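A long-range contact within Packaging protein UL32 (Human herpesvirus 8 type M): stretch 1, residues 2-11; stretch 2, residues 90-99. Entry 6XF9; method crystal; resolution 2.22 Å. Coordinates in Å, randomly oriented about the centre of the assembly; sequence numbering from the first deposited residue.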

# COMPACT_ATOMS: atom_id res chain seq x y z
N PHE D 2 -25.52 54.57 -10.99
CA PHE D 2 -26.10 53.27 -10.71
C PHE D 2 -25.31 52.58 -9.67
O PHE D 2 -24.17 52.30 -9.89
CB PHE D 2 -26.14 52.37 -11.91
CG PHE D 2 -26.51 50.98 -11.57
CD1 PHE D 2 -27.71 50.70 -11.06
CD2 PHE D 2 -25.61 49.98 -11.69
CE1 PHE D 2 -28.05 49.45 -10.70
CE2 PHE D 2 -25.94 48.72 -11.34
CZ PHE D 2 -27.16 48.46 -10.85
N VAL D 3 -25.97 52.25 -8.60
CA VAL D 3 -25.33 51.65 -7.43
C VAL D 3 -25.98 50.31 -7.12
O VAL D 3 -27.21 50.24 -6.99
CB VAL D 3 -25.43 52.58 -6.21
CG1 VAL D 3 -25.15 51.83 -4.94
CG2 VAL D 3 -24.46 53.72 -6.34
N PRO D 4 -25.20 49.23 -7.01
CA PRO D 4 -25.78 47.91 -6.71
C PRO D 4 -26.16 47.75 -5.24
O PRO D 4 -25.88 48.61 -4.40
CB PRO D 4 -24.64 46.95 -7.08
CG PRO D 4 -23.86 47.70 -8.12
CD PRO D 4 -23.87 49.11 -7.63
N TRP D 5 -26.79 46.61 -4.95
CA TRP D 5 -27.20 46.24 -3.59
C TRP D 5 -28.23 47.20 -3.02
O TRP D 5 -28.15 47.62 -1.86
CB TRP D 5 -25.99 46.15 -2.65
CG TRP D 5 -25.71 44.75 -2.26
CD1 TRP D 5 -25.94 44.18 -1.04
CD2 TRP D 5 -25.14 43.73 -3.08
NE1 TRP D 5 -25.56 42.86 -1.06
CE2 TRP D 5 -25.06 42.56 -2.30
CE3 TRP D 5 -24.68 43.70 -4.41
CZ2 TRP D 5 -24.55 41.35 -2.80
CZ3 TRP D 5 -24.17 42.50 -4.91
CH2 TRP D 5 -24.11 41.34 -4.10
N GLN D 6 -29.23 47.53 -3.81
CA GLN D 6 -30.25 48.46 -3.36
C GLN D 6 -31.58 47.77 -3.27
O GLN D 6 -32.10 47.28 -4.28
CB GLN D 6 -30.35 49.68 -4.27
CG GLN D 6 -29.08 50.46 -4.24
CD GLN D 6 -29.29 51.93 -4.47
OE1 GLN D 6 -29.59 52.67 -3.51
NE2 GLN D 6 -29.12 52.38 -5.71
N LEU D 7 -32.15 47.75 -2.06
CA LEU D 7 -33.46 47.15 -1.88
C LEU D 7 -34.45 47.64 -2.94
O LEU D 7 -35.15 46.83 -3.56
CB LEU D 7 -33.94 47.47 -0.47
CG LEU D 7 -35.26 46.91 0.01
CD1 LEU D 7 -35.46 45.49 -0.45
CD2 LEU D 7 -35.25 47.00 1.55
N GLY D 8 -34.42 48.94 -3.24
CA GLY D 8 -35.30 49.48 -4.27
C GLY D 8 -35.14 48.79 -5.61
O GLY D 8 -36.12 48.56 -6.32
N THR D 9 -33.89 48.45 -5.98
CA THR D 9 -33.67 47.78 -7.26
C THR D 9 -34.35 46.42 -7.26
O THR D 9 -34.89 45.97 -8.29
CB THR D 9 -32.18 47.60 -7.52
OG1 THR D 9 -31.43 48.72 -7.00
CG2 THR D 9 -31.94 47.49 -9.01
N ILE D 10 -34.34 45.74 -6.11
CA ILE D 10 -35.02 44.45 -5.97
C ILE D 10 -36.51 44.64 -6.12
O ILE D 10 -37.19 43.87 -6.82
CB ILE D 10 -34.66 43.79 -4.63
CG1 ILE D 10 -33.22 43.27 -4.65
CG2 ILE D 10 -35.64 42.67 -4.34
CD1 ILE D 10 -32.62 43.11 -3.29
N THR D 11 -37.06 45.65 -5.43
CA THR D 11 -38.50 45.89 -5.41
C THR D 11 -39.06 46.20 -6.81
O THR D 11 -40.08 45.62 -7.21
CB THR D 11 -38.82 47.04 -4.45
OG1 THR D 11 -38.80 46.57 -3.09
CG2 THR D 11 -40.17 47.60 -4.74
N THR D 90 -28.77 35.75 -0.88
CA THR D 90 -28.96 37.18 -1.01
C THR D 90 -28.06 37.81 -2.06
O THR D 90 -28.49 38.69 -2.80
CB THR D 90 -28.73 37.91 0.34
OG1 THR D 90 -29.65 37.40 1.31
CG2 THR D 90 -28.94 39.40 0.18
N SER D 91 -26.81 37.36 -2.13
CA SER D 91 -25.90 37.91 -3.13
C SER D 91 -26.32 37.52 -4.53
O SER D 91 -26.07 38.27 -5.48
CB SER D 91 -24.46 37.48 -2.87
OG SER D 91 -24.10 37.70 -1.52
N THR D 92 -26.93 36.34 -4.70
CA THR D 92 -27.44 35.96 -6.01
C THR D 92 -28.68 36.76 -6.38
O THR D 92 -28.82 37.22 -7.52
CB THR D 92 -27.75 34.46 -6.03
OG1 THR D 92 -26.57 33.76 -5.67
CG2 THR D 92 -28.25 34.01 -7.41
N MET D 93 -29.58 36.96 -5.42
CA MET D 93 -30.77 37.79 -5.61
C MET D 93 -30.37 39.20 -6.02
O MET D 93 -30.89 39.74 -7.01
CB MET D 93 -31.58 37.80 -4.31
CG MET D 93 -32.95 38.46 -4.34
SD MET D 93 -34.13 37.78 -5.54
CE MET D 93 -35.63 38.38 -4.78
N ALA D 94 -29.44 39.82 -5.27
CA ALA D 94 -28.99 41.18 -5.55
C ALA D 94 -28.34 41.29 -6.92
O ALA D 94 -28.55 42.27 -7.64
CB ALA D 94 -28.04 41.66 -4.47
N ALA D 95 -27.47 40.34 -7.27
CA ALA D 95 -26.90 40.36 -8.61
C ALA D 95 -27.98 40.16 -9.68
O ALA D 95 -27.88 40.71 -10.77
CB ALA D 95 -25.82 39.29 -8.74
N ALA D 96 -29.03 39.38 -9.38
CA ALA D 96 -30.12 39.25 -10.33
C ALA D 96 -30.82 40.59 -10.53
O ALA D 96 -30.94 41.07 -11.66
CB ALA D 96 -31.14 38.22 -9.84
N ALA D 97 -31.24 41.21 -9.42
CA ALA D 97 -31.93 42.49 -9.49
C ALA D 97 -31.09 43.54 -10.21
O ALA D 97 -31.56 44.19 -11.15
CB ALA D 97 -32.28 42.97 -8.08
N ASP D 98 -29.82 43.67 -9.82
CA ASP D 98 -28.99 44.71 -10.43
C ASP D 98 -28.67 44.39 -11.88
O ASP D 98 -28.33 45.31 -12.64
CB ASP D 98 -27.69 44.90 -9.63
CG ASP D 98 -27.93 45.18 -8.14
OD1 ASP D 98 -29.04 45.63 -7.74
OD2 ASP D 98 -26.96 44.99 -7.35
N LEU D 99 -28.75 43.12 -12.29
CA LEU D 99 -28.59 42.80 -13.71
C LEU D 99 -29.83 43.18 -14.50
O LEU D 99 -29.72 43.62 -15.65
CB LEU D 99 -28.26 41.31 -13.88
CG LEU D 99 -27.90 40.96 -15.33
CD1 LEU D 99 -26.58 41.57 -15.68
CD2 LEU D 99 -27.86 39.47 -15.56

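The contact joins an N-terminal segment, a loop through Gln-6 that becomes helical at Leu-7, to part of a longer helix, residues 90-99. The two helix axes approach to 8.5 Å with 70° between their N-to-C directions, so the helices cross steeply. The buried surface totals 511 Å², and the loop supplies somewhat more than half of the area on the first stretch's side, most of it from Trp-5.

One hydrogen bond links the stretches. The backbone N of Trp-5 donates to OD2 of Asp-98 at 2.9 Å, with an N-H...acceptor angle of 164°, close to linear. Asp-98 points its CA-to-CB bond toward the loop, and its chi1 of -54° (m) places the carboxylate beside the turn of chain at Pro-4 and Trp-5. The same oxygen packs tightly on the proline, with Pro-4 CB to Asp-98 OD2 at 3.0 Å. Asp-98 OD2 also lies 3.2 Å from Ala-94 O; both atoms are acceptors, so this proximity is not a hydrogen bond. The other carboxylate oxygen, OD1 of Asp-98, is 3.7 Å from CG2 of Thr-9, a van der Waals contact.

The aromatic evidence centres on Trp-5. Its CA-to-CB bond points away from the second helix, yet the end of the side chain comes nearer, with chi1 at -110°, between wells, and chi2 at -107°. The indole consequently lies across Ala-94: the methyl carbon CB of Ala-94 sits 3.6 Å from the centroid of the six-membered ring of Trp-5 and only 4° off its normal, which identifies a CH-pi contact over the face. On the same ring, CZ2 of Trp-5 lies 3.7 Å from CA of Ser-91, in an oblique arrangement. Phe-2 engages differently: its CZ meets CB of Asp-98 at 3.8 Å, and that carbon lies at the ring edge, near the ring plane.

Apolar packing between the helices is carried by Ile-10. Its CG1 lies 3.6 Å from CB of Ala-97, where the backbones are also close, the CA atoms of Ile-10 and Ala-97 being 5.1 Å apart. CG2 of Ile-10 touches CE of Met-93 more loosely, at 4.3 Å; the methionine's CA-to-CB bond points sideways, but the end of its side chain comes nearer.

Local hydrogen bonds accompany these contacts at the start of the first helix. Gln-6 occupies the N-cap position, and its backbone O accepts from Ile-10 N at 3.3 Å and, weakly, from Thr-9 OG1 at 3.1 Å. The side-chain NE2 of Gln-6 turns back to donate to Val-3 O at 3.1 Å, tying the helix start to the preceding loop.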